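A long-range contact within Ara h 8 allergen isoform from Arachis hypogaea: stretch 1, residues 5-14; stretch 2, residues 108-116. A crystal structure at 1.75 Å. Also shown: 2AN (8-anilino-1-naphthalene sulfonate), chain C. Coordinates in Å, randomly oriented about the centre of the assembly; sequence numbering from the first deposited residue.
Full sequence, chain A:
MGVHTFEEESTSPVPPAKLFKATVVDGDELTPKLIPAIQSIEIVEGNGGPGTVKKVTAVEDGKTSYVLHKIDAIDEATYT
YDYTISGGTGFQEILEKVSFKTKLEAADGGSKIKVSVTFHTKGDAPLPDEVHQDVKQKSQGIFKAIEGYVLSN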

# COMPACT_ATOMS: atom_id res chain seq x y z
N THR A 5 -6.77 11.77 8.85
CA THR A 5 -7.52 10.75 8.08
C THR A 5 -8.00 11.34 6.76
O THR A 5 -8.63 12.41 6.76
CB THR A 5 -8.68 10.15 8.89
OG1 THR A 5 -8.08 9.59 10.06
CG2 THR A 5 -9.41 9.07 8.12
N PHE A 6 -7.75 10.61 5.68
CA PHE A 6 -8.07 11.01 4.30
C PHE A 6 -8.85 9.87 3.67
O PHE A 6 -8.45 8.72 3.80
CB PHE A 6 -6.82 11.33 3.47
CG PHE A 6 -5.98 12.43 4.06
CD1 PHE A 6 -6.24 13.75 3.76
CD2 PHE A 6 -4.95 12.13 4.94
CE1 PHE A 6 -5.47 14.75 4.32
CE2 PHE A 6 -4.20 13.13 5.51
CZ PHE A 6 -4.46 14.44 5.20
N GLU A 7 -9.99 10.19 3.05
CA GLU A 7 -10.82 9.17 2.36
C GLU A 7 -10.93 9.58 0.89
O GLU A 7 -11.28 10.75 0.61
CB GLU A 7 -12.20 9.04 3.02
CG GLU A 7 -12.13 8.41 4.40
CD GLU A 7 -13.45 8.21 5.11
OE1 GLU A 7 -14.40 7.73 4.46
OE2 GLU A 7 -13.53 8.54 6.31
N GLU A 8 -10.69 8.65 -0.02
CA GLU A 8 -10.75 8.96 -1.47
C GLU A 8 -11.30 7.78 -2.25
O GLU A 8 -11.15 6.64 -1.81
CB GLU A 8 -9.38 9.32 -2.03
CG GLU A 8 -8.81 10.54 -1.36
CD GLU A 8 -7.72 11.22 -2.16
OE1 GLU A 8 -6.73 11.62 -1.54
OE2 GLU A 8 -7.89 11.35 -3.38
N GLU A 9 -11.99 8.10 -3.34
CA GLU A 9 -12.41 7.07 -4.32
C GLU A 9 -11.75 7.35 -5.67
O GLU A 9 -11.57 8.52 -6.02
CB GLU A 9 -13.93 7.05 -4.46
CG GLU A 9 -14.64 6.96 -3.13
CD GLU A 9 -16.14 6.73 -3.22
OE1 GLU A 9 -16.80 6.72 -2.16
OE2 GLU A 9 -16.65 6.58 -4.37
N SER A 10 -11.47 6.29 -6.40
CA SER A 10 -10.96 6.35 -7.79
C SER A 10 -11.50 5.12 -8.52
O SER A 10 -12.34 4.39 -7.94
CB SER A 10 -9.45 6.45 -7.82
OG SER A 10 -8.84 5.43 -7.04
N THR A 11 -11.13 4.98 -9.79
CA THR A 11 -11.61 3.87 -10.63
C THR A 11 -10.44 3.30 -11.41
O THR A 11 -9.38 3.97 -11.52
CB THR A 11 -12.74 4.31 -11.57
OG1 THR A 11 -12.17 5.20 -12.54
CG2 THR A 11 -13.87 5.02 -10.86
N SER A 12 -10.66 2.11 -11.95
CA SER A 12 -9.72 1.37 -12.81
C SER A 12 -10.54 0.67 -13.89
O SER A 12 -11.66 0.24 -13.62
CB SER A 12 -8.90 0.37 -12.01
OG SER A 12 -8.16 -0.47 -12.89
N PRO A 13 -10.01 0.51 -15.11
CA PRO A 13 -10.67 -0.32 -16.11
C PRO A 13 -10.50 -1.81 -15.85
O PRO A 13 -11.17 -2.58 -16.50
CB PRO A 13 -10.01 0.13 -17.42
CG PRO A 13 -8.63 0.49 -16.97
CD PRO A 13 -8.83 1.21 -15.66
N VAL A 14 -9.62 -2.20 -14.91
CA VAL A 14 -9.43 -3.62 -14.56
C VAL A 14 -10.54 -4.04 -13.59
O VAL A 14 -10.74 -3.36 -12.58
CB VAL A 14 -8.05 -3.88 -13.95
CG1 VAL A 14 -7.87 -5.35 -13.68
CG2 VAL A 14 -6.93 -3.29 -14.80
N ASP A 108 -18.84 -0.72 -13.99
CA ASP A 108 -18.72 -0.33 -15.42
C ASP A 108 -17.68 -1.20 -16.15
O ASP A 108 -16.88 -0.62 -16.94
CB ASP A 108 -18.35 1.16 -15.51
CG ASP A 108 -19.38 2.07 -14.85
OD1 ASP A 108 -20.57 1.95 -15.21
OD2 ASP A 108 -18.99 2.89 -13.97
N GLY A 109 -17.63 -2.51 -15.88
CA GLY A 109 -16.64 -3.43 -16.49
C GLY A 109 -15.27 -3.36 -15.82
O GLY A 109 -14.41 -4.22 -16.14
N GLY A 110 -15.07 -2.38 -14.92
CA GLY A 110 -13.81 -2.20 -14.18
C GLY A 110 -14.06 -2.21 -12.69
O GLY A 110 -14.93 -3.01 -12.23
N SER A 111 -13.30 -1.40 -11.97
CA SER A 111 -13.35 -1.32 -10.49
C SER A 111 -13.58 0.12 -10.02
O SER A 111 -13.03 1.05 -10.64
CB SER A 111 -12.11 -1.89 -9.86
OG SER A 111 -11.93 -3.25 -10.19
N LYS A 112 -14.28 0.27 -8.90
CA LYS A 112 -14.21 1.46 -8.01
C LYS A 112 -13.27 1.11 -6.87
O LYS A 112 -13.30 -0.03 -6.36
CB LYS A 112 -15.58 1.90 -7.48
N ILE A 113 -12.41 2.07 -6.52
CA ILE A 113 -11.39 1.88 -5.46
C ILE A 113 -11.75 2.85 -4.34
O ILE A 113 -12.00 4.05 -4.64
CB ILE A 113 -9.99 2.11 -6.04
CG1 ILE A 113 -9.72 1.22 -7.26
CG2 ILE A 113 -8.96 1.92 -4.96
CD1 ILE A 113 -8.86 1.89 -8.32
N LYS A 114 -11.91 2.35 -3.13
CA LYS A 114 -12.25 3.16 -1.95
C LYS A 114 -11.11 3.01 -0.95
O LYS A 114 -10.78 1.85 -0.55
CB LYS A 114 -13.57 2.73 -1.32
CG LYS A 114 -14.81 2.92 -2.18
CD LYS A 114 -16.07 2.52 -1.43
CE LYS A 114 -17.25 2.21 -2.33
NZ LYS A 114 -18.46 1.91 -1.53
N VAL A 115 -10.51 4.14 -0.57
CA VAL A 115 -9.42 4.13 0.42
C VAL A 115 -9.73 5.05 1.58
O VAL A 115 -10.44 6.06 1.43
CB VAL A 115 -8.05 4.45 -0.19
CG1 VAL A 115 -7.74 3.56 -1.38
CG2 VAL A 115 -7.91 5.91 -0.54
N SER A 116 -9.21 4.67 2.72
CA SER A 116 -9.09 5.47 3.95
C SER A 116 -7.63 5.38 4.39
O SER A 116 -7.16 4.24 4.63
CB SER A 116 -10.00 4.94 5.02
OG SER A 116 -10.01 5.80 6.14
C1 2AN C . -4.37 5.54 -1.97
C2 2AN C . -3.86 4.72 -1.00
C3 2AN C . -3.53 3.38 -1.26
C4 2AN C . -3.74 2.88 -2.50
C5 2AN C . -4.27 3.68 -3.54
C6 2AN C . -4.47 3.11 -4.82
C7 2AN C . -4.97 3.82 -5.84
C8 2AN C . -5.30 5.17 -5.65
N 2AN C . -4.71 6.88 -1.65
S 2AN C . -5.59 7.48 -4.44
C9 2AN C . -5.13 5.78 -4.44
C10 2AN C . -4.60 5.05 -3.31
C11 2AN C . -4.10 7.75 -0.73
C12 2AN C . -2.78 7.57 -0.33
C13 2AN C . -2.21 8.43 0.59
C14 2AN C . -2.92 9.49 1.11
C15 2AN C . -4.23 9.69 0.71
C16 2AN C . -4.82 8.83 -0.20
O1 2AN C . -4.49 8.25 -3.98
O2 2AN C . -6.71 7.64 -3.44
O3 2AN C . -6.06 7.76 -5.76

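Residues 5-12 and 110-116 run as neighbouring antiparallel strands, their N-to-C directions 161° apart and their axes approaching to 4.4 Å. Three hydrogen-bonded pairs set the register. E8 N donates to V115 O at 3.0 Å and V115 N returns to E8 O at 2.9 Å; S10 N reaches I113 O at 2.9 Å and I113 N reaches S10 O at 2.7 Å; S12 N meets S111 O at 2.9 Å and S111 N meets S12 O at 2.8 Å. Their N-H...O angles, 156° to 173°, are close to linear. The non-hydrogen-bonded pairs E7-S116, E9-K114 and T11-K112 alternate with them and bring CA-H groups near carbonyls, as at E9 CA to I113 O, 3.1 Å.

This alternation sorts the side chains. E8, S10, S12, S111, I113 and V115 share the face that meets the 8-anilino-1-naphthalene sulfonate. I113, with the largest area covered by the opposing stretch, has chi1 at -55° (m) and chi2 at 145°, between wells. This conformation carries CD1 along the partner strand, to 3.7 Å from T11 C and 4.0 Å from S12 CB, while its CB lies 3.7 Å from S10 OG. S10 adopts p (52°), and its OG also approaches ligand C8 at 3.8 Å. V115, in m, places CG2 4.0 Å from E8 CB and 3.5 Å from the ligand N. E8 CB itself lies 3.5 Å from ligand O2, so the aliphatic base of this glutamate packs here although its end leads away; OE1 is hydrogen-bonded elsewhere in the structure.

On the other face, E9 and K114 both have m chi1 and t chi2. E9 CG meets K114 CG at 4.2 Å in an aliphatic contact, and E9 OE1 is 5.1 Å from K114 NZ, so the ends are not paired. E7 CG and T5 CG2 approach S116 OG at 3.8 and 3.9 Å, van der Waals contacts with a t serine. K112 is modelled only to CB, so its rotamer cannot be assigned.

Serine hydroxyls secure the end where stretch 1 leaves the strand. S12, in t (171°), directs OG to accept from V14 N at 3.0 Å and 160°, bracing the turn through P13. S111, in m (-61°), donates from OG to V14 O at 2.7 Å, extending the pairing beyond the last bridge. G110 fits closely beside this turn: an ideal CB would lie 2.1 Å from S12 O and 2.9 Å from P13 CA, both clashes. At G109, the positive phi of 79° itself favours glycine.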